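Local coordinates for prephenate dehydratase (Arthrobacter aurescens, PDB 3MWB), which probably catalyses the conversion of prephenate to phenylpyruvate, with loss of water and carbon dioxide, in phenylalanine biosynthesis, at residues Val93-Pro98 with Leu159-Gln164. Numbering follows the deposited sequence.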
loop_
_atom_site.group_PDB
_atom_site.type_symbol
_atom_site.label_atom_id
_atom_site.label_comp_id
_atom_site.label_asym_id
_atom_site.label_seq_id
_atom_site.Cartn_x
_atom_site.Cartn_y
_atom_site.Cartn_z
ATOM N N VAL A 93 42.539 -12.814 19.305
ATOM C CA VAL A 93 43.648 -13.359 20.063
ATOM C C VAL A 93 44.006 -12.414 21.210
ATOM O O VAL A 93 43.842 -11.184 21.105
ATOM C CB VAL A 93 44.900 -13.654 19.195
ATOM C CG1 VAL A 93 44.591 -14.715 18.137
ATOM C CG2 VAL A 93 45.442 -12.400 18.553
ATOM N N LEU A 94 44.490 -13.009 22.301
ATOM C CA LEU A 94 45.035 -12.269 23.425
ATOM C C LEU A 94 46.547 -12.265 23.293
ATOM O O LEU A 94 47.179 -13.322 23.152
ATOM C CB LEU A 94 44.611 -12.891 24.774
ATOM C CG LEU A 94 45.157 -12.161 26.024
ATOM C CD1 LEU A 94 44.409 -10.855 26.288
ATOM C CD2 LEU A 94 45.112 -13.067 27.247
ATOM N N VAL A 95 47.125 -11.073 23.358
ATOM C CA VAL A 95 48.496 -10.868 22.942
ATOM C C VAL A 95 49.287 -10.152 24.049
ATOM O O VAL A 95 48.728 -9.357 24.807
ATOM C CB VAL A 95 48.510 -10.137 21.546
ATOM C CG1 VAL A 95 48.794 -8.643 21.653
ATOM C CG2 VAL A 95 49.437 -10.811 20.582
ATOM N N ALA A 96 50.569 -10.483 24.169
ATOM C CA ALA A 96 51.461 -9.869 25.171
ATOM C C ALA A 96 52.920 -10.032 24.761
ATOM O O ALA A 96 53.230 -10.805 23.851
ATOM C CB ALA A 96 51.219 -10.475 26.553
ATOM N N ARG A 97 53.817 -9.296 25.415
ATOM C CA ARG A 97 55.244 -9.445 25.152
ATOM C C ARG A 97 55.708 -10.824 25.647
ATOM O O ARG A 97 55.092 -11.384 26.564
ATOM C CB ARG A 97 56.033 -8.317 25.829
ATOM N N PRO A 98 56.769 -11.385 25.025
ATOM C CA PRO A 98 57.358 -12.656 25.475
ATOM C C PRO A 98 57.723 -12.669 26.968
ATOM O O PRO A 98 58.250 -11.683 27.494
ATOM C CB PRO A 98 58.625 -12.775 24.621
ATOM C CG PRO A 98 58.311 -12.035 23.381
ATOM C CD PRO A 98 57.457 -10.869 23.822
ATOM N N LEU A 159 46.182 -11.379 12.399
ATOM C CA LEU A 159 47.076 -10.697 11.456
ATOM C C LEU A 159 48.270 -10.045 12.157
ATOM O O LEU A 159 49.419 -10.359 11.845
ATOM C CB LEU A 159 46.327 -9.649 10.607
ATOM C CG LEU A 159 47.192 -8.745 9.699
ATOM C CD1 LEU A 159 48.067 -9.562 8.733
ATOM C CD2 LEU A 159 46.363 -7.720 8.918
ATOM N N ILE A 160 47.992 -9.151 13.105
ATOM C CA ILE A 160 49.049 -8.354 13.724
ATOM C C ILE A 160 49.970 -9.187 14.634
ATOM O O ILE A 160 51.172 -8.884 14.767
ATOM C CB ILE A 160 48.496 -7.056 14.397
ATOM C CG1 ILE A 160 49.629 -6.042 14.621
ATOM C CG2 ILE A 160 47.700 -7.375 15.670
ATOM C CD1 ILE A 160 49.197 -4.601 14.557
ATOM N N ALA A 161 49.418 -10.244 15.232
ATOM C CA ALA A 161 50.229 -11.172 15.995
ATOM C C ALA A 161 51.230 -11.875 15.071
ATOM O O ALA A 161 52.410 -11.935 15.393
ATOM C CB ALA A 161 49.373 -12.176 16.737
ATOM N N ALA A 162 50.765 -12.364 13.918
ATOM C CA ALA A 162 51.638 -13.033 12.943
ATOM C C ALA A 162 52.728 -12.123 12.365
ATOM O O ALA A 162 53.763 -12.600 11.904
ATOM C CB ALA A 162 50.816 -13.651 11.816
ATOM N N GLU A 163 52.495 -10.815 12.377
ATOM C CA GLU A 163 53.434 -9.886 11.742
ATOM C C GLU A 163 54.456 -9.282 12.712
ATOM O O GLU A 163 55.556 -8.920 12.301
ATOM C CB GLU A 163 52.690 -8.789 10.967
ATOM C CG GLU A 163 51.935 -9.304 9.743
ATOM C CD GLU A 163 51.291 -8.196 8.925
ATOM O OE1 GLU A 163 50.572 -7.355 9.507
ATOM O OE2 GLU A 163 51.492 -8.173 7.690
ATOM N N GLN A 164 54.096 -9.185 13.989
ATOM C CA GLN A 164 54.970 -8.577 14.996
ATOM C C GLN A 164 55.701 -9.622 15.845
ATOM O O GLN A 164 55.066 -10.323 16.644
ATOM C CB GLN A 164 54.189 -7.611 15.904
ATOM C CG GLN A 164 53.536 -6.424 15.191
ATOM C CD GLN A 164 54.527 -5.574 14.389
ATOM O OE1 GLN A 164 55.645 -5.305 14.837
ATOM N NE2 GLN A 164 54.109 -5.147 13.204
#
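The methyl of A161 is where the helix ending at residue 163 comes down on strand 93-96, and it meets one branch from each of two valines. CG2 of V95 lies 4.1 Å from A161 CB, and CG2 of V93 comes to 4.3 Å from the same carbon. Two residues apart, both valine side chains leave the same face of the strand, and the single methyl sits against the pair. V95 is well off a staggered position (chi1 101°), which turns CG2, the touching branch, to roughly -137° from the backbone N; V93 is staggered (chi1 -62°), with its two methyls on either side of the backbone N and CG2 facing A161. The fit is apolar and light, with the CA atoms of V95 and A161 still 7.2 Å apart. L167 and L144 also touch V95, and V169 touches A161, while I160 turns to helix 137-143. A161, Q164 and L167 bind magnesium in a crystal structure of this protein, although none is bound to this chain here. Helix 158-163 links parallel strands 153-156 and 168-171, passing over antiparallel 93-96 between them: a beta-alpha-beta crossover in one alpha/beta lobe of the periplasmic-binding-protein-like prephenate dehydratase domain.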